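Local coordinates for protein 4-amino-4-deoxy-L-arabinose transferase or related glycosyltransferases of PMT family (PDB 5EZM) that probably transfers 4-amino-4-deoxy-L-arabinose from a polyprenyl-phosphate carrier to lipid A, as a membrane-embedded glycosyltransferase of the GT-C fold, at residues Leu105-Ala110 and Pro494-His499; Asp50-His53 and Asp58-Arg61. One frame throughout, in Å; residues are numbered along the deposited sequence.

Contact 1: Leu105-Ala110 and Pro494-His499; sequences LGEWQA and PFYLRH. With MPG ([(Z)-octadec-9-enyl] (2R)-2,3-bis(oxidanyl)propanoate), chain B.
With CG of Tyr496 anti to its own carbonyl carbon (chi1 -77°) and the Glu107 chain bent at CB-CG (chi2 83°), the two side chains cross at about a right angle, their ring and carboxylate planes 61° apart. Tyr496 OH donates to Glu107 OE2 at 2.8 Å, lying above the carboxylate plane, while OE2 itself sits near the plane of the phenol ring, at its edge. The same hydroxyl is also hydrogen-bonded to Leu54 N, so a loop residue shares in positioning it.

Beside this bond, carbon packs against polar groups. Leu105 and Arg498 run past each other in opposite directions, the CB of the leucine over one face of the guanidinium and its CD1 3.6 Å from Arg498 CD. Phe495 points toward 105-110, its CZ 4.2 Å from the carbonyl oxygen of Gly106, the N-cap residue of helix 107-110.

Arg498 follows helix 493-497 with positive phi in a Schellman motif, made by His499 N to Pro494 O and Arg498 N to Phe495 O. Its side chain adds a bond, NH1 reaching Phe495 O (2.9 Å) from the opposite face of the carbonyl plane. Trp108 meets the lipid with one ring face, MPG C5 lying 3.8 Å above the ring centre. The chemistry thus implies a mixed seam between the GT-C region and the C-terminal domain, one phenol-carboxylate bond flanked by packing on a guanidinium and a carbonyl.

Contact 2: Asp50-His53 and Asp58-Arg61; sequences DMRH and DEGR. With MPG ([(Z)-octadec-9-enyl] (2R)-2,3-bis(oxidanyl)propanoate), chain B.
Glu59 OE2 is gripped by three groups from separate parts of the chain: Arg52 NH2 reaches it across the contact, Arg111 NH1 forms a second salt bridge to it, and the backbone N of Asn158 donates a hydrogen bond. The Arg52 bond is a long one, a weak hydrogen bond within a salt bridge, with NH2 3.3 Å from OE2.

Its geometry is nonetheless orderly. OE2 lies at the edge of the guanidinium and near its plane, and the flat groups are almost coplanar, 12° apart, although the two side chains cross at about a right angle. Such coplanarity could suggest a two-pronged pairing, but Arg52 NH1 stays 3.7 Å from Glu59 OE1. That second oxygen instead accepts from Val55 N, in the turn joining the segments. The Arg52 chain turns at CG-CD (chi3 -60°), which brings the guanidinium round to the extended glutamate, and its NH2 has a stronger partner in His156 O.

The neighbouring residues turn to other partners. His53 is turned away from helix 58-72 and hydrogen-bonds through ND1 to Glu458, whereas Asp50 borders the lipid, its CB 3.6 Å from MPG C2. Arg61, two residues further along the helix, pairs with Glu509 of the C-terminal region.

Replacing Glu59 by an alanine would probably leave Arg52 and Arg111 without their shared carboxylate and Asn158 N without its acceptor, in a buried setting. As a worked example of charge burial, the site implies that a buried carboxylate is probably stabilised by two arginines together with backbone N-H groups, joining the loop after helix 31-47 to the start of helix 58-72.

Overall arrangement
From the N terminus, the chain leaves helix 31-47, passes through 50-53 and turns back at once into helix 58-72, so contact 2 closes a short local loop. After a short two-stranded hairpin, helix 91-103 leads to 105-110, where contact 1 opens; it closes only at 494-499, after the later membrane helices. The two contacts are therefore in series, neither nested nor crossed. In space their centres lie 8 Å apart, and they touch: Glu107 CG packs on Arg52 O, Tyr496 OH on His53 CA, and Trp108 on Asp50 beside the same lipid. Together they join the loop between helices 31-47 and 58-72 to the long-range seam with the C-terminal domain.

Contact 1: Leu105-Ala110 and Pro494-His499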
ATOM      1  N   LEU A 105     -19.820   0.185   1.232  1.00 54.94           N
ATOM      2  CA  LEU A 105     -18.838   0.065   0.167  1.00 51.98           C
ATOM      3  C   LEU A 105     -18.506   1.429  -0.419  1.00 52.80           C
ATOM      4  O   LEU A 105     -19.346   2.332  -0.464  1.00 53.60           O
ATOM      5  CB  LEU A 105     -19.349  -0.856  -0.938  1.00 52.27           C
ATOM      6  CG  LEU A 105     -19.628  -2.299  -0.532  1.00 54.04           C
ATOM      7  CD1 LEU A 105     -20.262  -3.059  -1.688  1.00 53.82           C
ATOM      8  CD2 LEU A 105     -18.342  -2.965  -0.092  1.00 54.51           C
ATOM      9  N   GLY A 106     -17.271   1.567  -0.880  1.00 53.53           N
ATOM     10  CA  GLY A 106     -16.833   2.811  -1.480  1.00 54.86           C
ATOM     11  C   GLY A 106     -15.328   2.842  -1.597  1.00 57.12           C
ATOM     12  O   GLY A 106     -14.613   1.973  -1.085  1.00 58.18           O
ATOM     13  N   GLU A 107     -14.852   3.877  -2.292  1.00 58.00           N
ATOM     14  CA  GLU A 107     -13.419   4.031  -2.513  1.00 58.41           C
ATOM     15  C   GLU A 107     -12.678   4.269  -1.203  1.00 59.42           C
ATOM     16  O   GLU A 107     -11.722   3.553  -0.884  1.00 62.22           O
ATOM     17  CB  GLU A 107     -13.158   5.172  -3.496  1.00 59.70           C
ATOM     18  CG  GLU A 107     -13.378   4.810  -4.958  1.00 62.06           C
ATOM     19  CD  GLU A 107     -14.835   4.888  -5.390  1.00 64.22           C
ATOM     20  OE1 GLU A 107     -15.732   4.816  -4.523  1.00 65.07           O
ATOM     21  OE2 GLU A 107     -15.082   5.025  -6.608  1.00 64.25           O
ATOM     22  N   TRP A 108     -13.104   5.269  -0.424  1.00 57.57           N
ATOM     23  CA  TRP A 108     -12.353   5.608   0.780  1.00 55.66           C
ATOM     24  C   TRP A 108     -12.447   4.514   1.832  1.00 56.28           C
ATOM     25  O   TRP A 108     -11.496   4.312   2.595  1.00 60.04           O
ATOM     26  CB  TRP A 108     -12.812   6.951   1.355  1.00 54.55           C
ATOM     27  CG  TRP A 108     -14.176   6.974   1.997  1.00 54.76           C
ATOM     28  CD1 TRP A 108     -15.344   7.395   1.427  1.00 53.02           C
ATOM     29  CD2 TRP A 108     -14.504   6.596   3.343  1.00 55.09           C
ATOM     30  NE1 TRP A 108     -16.378   7.292   2.328  1.00 51.63           N
ATOM     31  CE2 TRP A 108     -15.888   6.803   3.511  1.00 52.93           C
ATOM     32  CE3 TRP A 108     -13.762   6.100   4.420  1.00 56.49           C
ATOM     33  CZ2 TRP A 108     -16.545   6.529   4.709  1.00 54.31           C
ATOM     34  CZ3 TRP A 108     -14.419   5.829   5.612  1.00 57.09           C
ATOM     35  CH2 TRP A 108     -15.795   6.045   5.744  1.00 55.28           C
ATOM     36  N   GLN A 109     -13.570   3.794   1.888  1.00 54.30           N
ATOM     37  CA  GLN A 109     -13.660   2.660   2.802  1.00 54.85           C
ATOM     38  C   GLN A 109     -12.689   1.556   2.403  1.00 55.54           C
ATOM     39  O   GLN A 109     -12.089   0.903   3.265  1.00 56.42           O
ATOM     40  CB  GLN A 109     -15.091   2.125   2.843  1.00 57.02           C
ATOM     41  CG  GLN A 109     -16.118   3.117   3.374  1.00 60.47           C
ATOM     42  CD  GLN A 109     -16.777   3.923   2.273  1.00 61.49           C
ATOM     43  OE1 GLN A 109     -16.135   4.290   1.286  1.00 64.82           O
ATOM     44  NE2 GLN A 109     -18.068   4.197   2.433  1.00 58.20           N
ATOM     45  N   ALA A 110     -12.515   1.338   1.101  1.00 55.68           N
ATOM     46  CA  ALA A 110     -11.585   0.317   0.639  1.00 56.54           C
ATOM     47  C   ALA A 110     -10.134   0.689   0.911  1.00 56.68           C
ATOM     48  O   ALA A 110      -9.273  -0.198   0.928  1.00 55.57           O
ATOM     49  CB  ALA A 110     -11.794   0.066  -0.854  1.00 57.00           C
ATOM     50  N   PRO A 494     -15.450  -5.421 -11.854  1.00 54.05           N
ATOM     51  CA  PRO A 494     -16.368  -6.229 -11.030  1.00 54.90           C
ATOM     52  C   PRO A 494     -16.706  -5.586  -9.696  1.00 59.78           C
ATOM     53  O   PRO A 494     -17.847  -5.712  -9.235  1.00 65.13           O
ATOM     54  CB  PRO A 494     -15.616  -7.559 -10.858  1.00 52.18           C
ATOM     55  CG  PRO A 494     -14.229  -7.305 -11.314  1.00 50.89           C
ATOM     56  CD  PRO A 494     -14.307  -6.218 -12.323  1.00 51.12           C
ATOM     57  N   PHE A 495     -15.756  -4.886  -9.066  1.00 56.83           N
ATOM     58  CA  PHE A 495     -16.065  -4.183  -7.824  1.00 52.23           C
ATOM     59  C   PHE A 495     -17.136  -3.127  -8.051  1.00 52.48           C
ATOM     60  O   PHE A 495     -18.113  -3.048  -7.299  1.00 51.98           O
ATOM     61  CB  PHE A 495     -14.807  -3.537  -7.241  1.00 50.33           C
ATOM     62  CG  PHE A 495     -15.071  -2.683  -6.023  1.00 49.50           C
ATOM     63  CD1 PHE A 495     -15.163  -3.255  -4.762  1.00 51.30           C
ATOM     64  CD2 PHE A 495     -15.227  -1.309  -6.138  1.00 49.50           C
ATOM     65  CE1 PHE A 495     -15.404  -2.469  -3.639  1.00 53.59           C
ATOM     66  CE2 PHE A 495     -15.467  -0.517  -5.021  1.00 51.13           C
ATOM     67  CZ  PHE A 495     -15.555  -1.097  -3.771  1.00 52.54           C
ATOM     68  N   TYR A 496     -16.962  -2.299  -9.084  1.00 55.42           N
ATOM     69  CA  TYR A 496     -17.934  -1.241  -9.343  1.00 57.33           C
ATOM     70  C   TYR A 496     -19.284  -1.805  -9.764  1.00 59.75           C
ATOM     71  O   TYR A 496     -20.315  -1.157  -9.551  1.00 63.57           O
ATOM     72  CB  TYR A 496     -17.398  -0.274 -10.395  1.00 52.33           C
ATOM     73  CG  TYR A 496     -16.376   0.676  -9.829  1.00 52.48           C
ATOM     74  CD1 TYR A 496     -16.768   1.752  -9.045  1.00 52.72           C
ATOM     75  CD2 TYR A 496     -15.018   0.493 -10.064  1.00 53.52           C
ATOM     76  CE1 TYR A 496     -15.839   2.623  -8.513  1.00 52.86           C
ATOM     77  CE2 TYR A 496     -14.078   1.365  -9.535  1.00 52.87           C
ATOM     78  CZ  TYR A 496     -14.499   2.425  -8.759  1.00 53.08           C
ATOM     79  OH  TYR A 496     -13.579   3.295  -8.229  1.00 57.24           O
ATOM     80  N   LEU A 497     -19.306  -3.006 -10.345  1.00 56.93           N
ATOM     81  CA  LEU A 497     -20.572  -3.638 -10.690  1.00 57.35           C
ATOM     82  C   LEU A 497     -21.203  -4.384  -9.523  1.00 60.79           C
ATOM     83  O   LEU A 497     -22.370  -4.779  -9.628  1.00 62.97           O
ATOM     84  CB  LEU A 497     -20.377  -4.602 -11.863  1.00 52.45           C
ATOM     85  CG  LEU A 497     -20.109  -3.937 -13.211  1.00 51.16           C
ATOM     86  CD1 LEU A 497     -19.759  -4.977 -14.254  1.00 49.83           C
ATOM     87  CD2 LEU A 497     -21.313  -3.120 -13.645  1.00 51.19           C
ATOM     88  N   ARG A 498     -20.474  -4.568  -8.421  1.00 60.64           N
ATOM     89  CA  ARG A 498     -20.898  -5.436  -7.325  1.00 60.07           C
ATOM     90  C   ARG A 498     -21.272  -6.815  -7.864  1.00 59.50           C
ATOM     91  O   ARG A 498     -22.314  -7.385  -7.532  1.00 64.09           O
ATOM     92  CB  ARG A 498     -22.059  -4.817  -6.539  1.00 63.13           C
ATOM     93  CG  ARG A 498     -21.942  -3.319  -6.269  1.00 66.29           C
ATOM     94  CD  ARG A 498     -20.879  -3.016  -5.234  1.00 69.90           C
ATOM     95  NE  ARG A 498     -21.017  -1.675  -4.663  1.00 76.07           N
ATOM     96  CZ  ARG A 498     -20.278  -0.624  -5.011  1.00 74.74           C
ATOM     97  NH1 ARG A 498     -19.337  -0.749  -5.938  1.00 74.94           N
ATOM     98  NH2 ARG A 498     -20.475   0.552  -4.427  1.00 71.62           N
ATOM     99  N   HIS A 499     -20.405  -7.347  -8.726  1.00 57.42           N
ATOM    100  CA  HIS A 499     -20.706  -8.563  -9.474  1.00 59.08           C
ATOM    101  C   HIS A 499     -19.419  -9.282  -9.871  1.00 59.91           C
ATOM    102  O   HIS A 499     -18.573  -8.702 -10.562  1.00 60.45           O
ATOM    103  CB  HIS A 499     -21.535  -8.219 -10.710  1.00 58.31           C
ATOM    104  CG  HIS A 499     -22.147  -9.406 -11.383  1.00 60.35           C
ATOM    105  ND1 HIS A 499     -21.400 -10.343 -12.062  1.00 60.02           N
ATOM    106  CD2 HIS A 499     -23.438  -9.801 -11.497  1.00 62.80           C
ATOM    107  CE1 HIS A 499     -22.202 -11.268 -12.556  1.00 61.72           C
ATOM    108  NE2 HIS A 499     -23.445 -10.962 -12.229  1.00 62.11           N
TER
HETATM  109  C2  MPG B 641     -14.768  12.497   1.192  1.00 80.07           C
HETATM  110  C3  MPG B 641     -15.187  11.653   2.389  1.00 77.99           C
HETATM  111  C4  MPG B 641     -14.018  11.290   3.292  1.00 75.58           C
HETATM  112  C5  MPG B 641     -14.444  10.299   4.387  1.00 75.47           C
HETATM  113  C6  MPG B 641     -13.473  10.250   5.578  1.00 74.87           C
HETATM  114  C7  MPG B 641     -13.991   9.324   6.697  1.00 73.24           C
HETATM  115  C8  MPG B 641     -13.024   9.240   7.902  1.00 72.41           C
HETATM  116  C9  MPG B 641     -13.343   8.044   8.831  1.00 72.29           C
HETATM  117  C10 MPG B 641     -12.220   7.792   9.875  1.00 73.47           C
HETATM  118  C11 MPG B 641     -12.371   6.433  10.593  1.00 75.27           C
HETATM  119  C12 MPG B 641     -11.356   6.256  11.774  1.00 74.87           C
HETATM  120  C1  MPG B 641     -15.925  12.749   0.220  1.00 80.55           C

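Contact 2: Asp50-His53 and Asp58-Arg61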
ATOM      1  N   ASP A  50     -11.084   9.657  -0.743  1.00 63.93           N
ATOM      2  CA  ASP A  50     -12.297   9.466  -1.531  1.00 65.90           C
ATOM      3  C   ASP A  50     -12.330  10.373  -2.756  1.00 66.33           C
ATOM      4  O   ASP A  50     -13.379  10.902  -3.127  1.00 67.11           O
ATOM      5  CB  ASP A  50     -13.536   9.700  -0.673  1.00 70.50           C
ATOM      6  CG  ASP A  50     -14.788   9.101  -1.281  1.00 76.23           C
ATOM      7  OD1 ASP A  50     -14.698   8.017  -1.898  1.00 77.70           O
ATOM      8  OD2 ASP A  50     -15.865   9.719  -1.140  1.00 79.95           O
ATOM      9  N   MET A  51     -11.181  10.568  -3.402  1.00 66.78           N
ATOM     10  CA  MET A  51     -11.117  11.455  -4.556  1.00 66.87           C
ATOM     11  C   MET A  51     -10.462  10.803  -5.769  1.00 66.21           C
ATOM     12  O   MET A  51     -10.181  11.495  -6.754  1.00 68.91           O
ATOM     13  CB  MET A  51     -10.398  12.756  -4.184  1.00 65.23           C
ATOM     14  CG  MET A  51     -11.155  13.549  -3.124  1.00 65.38           C
ATOM     15  SD  MET A  51     -10.794  15.312  -3.096  1.00 68.08           S
ATOM     16  CE  MET A  51      -9.301  15.347  -2.119  1.00 67.75           C
ATOM     17  N   ARG A  52     -10.230   9.495  -5.733  1.00 61.96           N
ATOM     18  CA  ARG A  52      -9.715   8.766  -6.880  1.00 59.58           C
ATOM     19  C   ARG A  52     -10.496   7.471  -7.037  1.00 59.92           C
ATOM     20  O   ARG A  52     -10.880   6.848  -6.043  1.00 62.65           O
ATOM     21  CB  ARG A  52      -8.221   8.447  -6.733  1.00 57.64           C
ATOM     22  CG  ARG A  52      -7.325   9.649  -6.492  1.00 57.53           C
ATOM     23  CD  ARG A  52      -5.865   9.229  -6.366  1.00 58.54           C
ATOM     24  NE  ARG A  52      -5.645   8.300  -5.261  1.00 60.90           N
ATOM     25  CZ  ARG A  52      -5.502   6.984  -5.400  1.00 63.31           C
ATOM     26  NH1 ARG A  52      -5.550   6.431  -6.605  1.00 64.00           N
ATOM     27  NH2 ARG A  52      -5.310   6.218  -4.333  1.00 63.61           N
ATOM     28  N   HIS A  53     -10.736   7.074  -8.282  1.00 56.54           N
ATOM     29  CA  HIS A  53     -11.272   5.746  -8.525  1.00 53.67           C
ATOM     30  C   HIS A  53     -10.199   4.698  -8.260  1.00 54.67           C
ATOM     31  O   HIS A  53      -9.000   4.990  -8.240  1.00 55.72           O
ATOM     32  CB  HIS A  53     -11.795   5.628  -9.954  1.00 52.70           C
ATOM     33  CG  HIS A  53     -13.049   6.404 -10.200  1.00 53.19           C
ATOM     34  ND1 HIS A  53     -13.046   7.672 -10.741  1.00 54.54           N
ATOM     35  CD2 HIS A  53     -14.347   6.098  -9.969  1.00 53.27           C
ATOM     36  CE1 HIS A  53     -14.287   8.111 -10.838  1.00 54.38           C
ATOM     37  NE2 HIS A  53     -15.097   7.175 -10.374  1.00 54.53           N
ATOM     38  N   ASP A  58      -3.973  -3.800  -7.614  1.00 65.75           N
ATOM     39  CA  ASP A  58      -3.953  -3.968  -6.162  1.00 66.59           C
ATOM     40  C   ASP A  58      -5.207  -3.402  -5.501  1.00 60.30           C
ATOM     41  O   ASP A  58      -5.944  -4.126  -4.821  1.00 58.00           O
ATOM     42  CB  ASP A  58      -2.697  -3.318  -5.585  1.00 73.42           C
ATOM     43  CG  ASP A  58      -1.432  -4.036  -6.001  1.00 79.84           C
ATOM     44  OD1 ASP A  58      -1.478  -5.277  -6.140  1.00 81.68           O
ATOM     45  OD2 ASP A  58      -0.397  -3.362  -6.191  1.00 82.82           O
ATOM     46  N   GLU A  59      -5.453  -2.099  -5.673  1.00 59.08           N
ATOM     47  CA  GLU A  59      -6.595  -1.462  -5.020  1.00 59.48           C
ATOM     48  C   GLU A  59      -7.893  -2.184  -5.349  1.00 58.05           C
ATOM     49  O   GLU A  59      -8.697  -2.493  -4.457  1.00 58.44           O
ATOM     50  CB  GLU A  59      -6.693   0.007  -5.434  1.00 58.59           C
ATOM     51  CG  GLU A  59      -5.565   0.880  -4.942  1.00 56.88           C
ATOM     52  CD  GLU A  59      -5.945   2.343  -4.944  1.00 55.71           C
ATOM     53  OE1 GLU A  59      -6.376   2.845  -6.005  1.00 55.52           O
ATOM     54  OE2 GLU A  59      -5.831   2.984  -3.876  1.00 54.89           O
ATOM     55  N   GLY A  60      -8.111  -2.461  -6.635  1.00 54.22           N
ATOM     56  CA  GLY A  60      -9.310  -3.178  -7.032  1.00 52.53           C
ATOM     57  C   GLY A  60      -9.353  -4.592  -6.487  1.00 51.34           C
ATOM     58  O   GLY A  60     -10.393  -5.046  -6.010  1.00 49.67           O
ATOM     59  N   ARG A  61      -8.221  -5.303  -6.542  1.00 53.08           N
ATOM     60  CA  ARG A  61      -8.193  -6.692  -6.090  1.00 56.43           C
ATOM     61  C   ARG A  61      -8.558  -6.804  -4.615  1.00 57.16           C
ATOM     62  O   ARG A  61      -9.410  -7.617  -4.234  1.00 60.01           O
ATOM     63  CB  ARG A  61      -6.818  -7.317  -6.339  1.00 57.21           C
ATOM     64  CG  ARG A  61      -6.599  -8.601  -5.540  1.00 58.66           C
ATOM     65  CD  ARG A  61      -5.306  -9.319  -5.898  1.00 59.10           C
ATOM     66  NE  ARG A  61      -4.162  -8.415  -5.936  1.00 59.27           N
ATOM     67  CZ  ARG A  61      -3.352  -8.285  -6.981  1.00 59.34           C
ATOM     68  NH1 ARG A  61      -3.549  -9.016  -8.069  1.00 57.24           N
ATOM     69  NH2 ARG A  61      -2.339  -7.432  -6.932  1.00 63.22           N
TER
HETATM   70  C2  MPG B 641     -14.768  12.497   1.192  1.00 80.07           C
HETATM   71  C3  MPG B 641     -15.187  11.653   2.389  1.00 77.99           C
HETATM   72  C4  MPG B 641     -14.018  11.290   3.292  1.00 75.58           C
HETATM   73  C5  MPG B 641     -14.444  10.299   4.387  1.00 75.47           C
HETATM   74  C6  MPG B 641     -13.473  10.250   5.578  1.00 74.87           C
HETATM   75  C7  MPG B 641     -13.991   9.324   6.697  1.00 73.24           C
HETATM   76  C8  MPG B 641     -13.024   9.240   7.902  1.00 72.41           C
HETATM   77  C9  MPG B 641     -13.343   8.044   8.831  1.00 72.29           C
HETATM   78  C10 MPG B 641     -12.220   7.792   9.875  1.00 73.47           C
HETATM   79  C11 MPG B 641     -12.371   6.433  10.593  1.00 75.27           C
HETATM   80  C12 MPG B 641     -11.356   6.256  11.774  1.00 74.87           C
HETATM   81  C1  MPG B 641     -15.925  12.749   0.220  1.00 80.55           C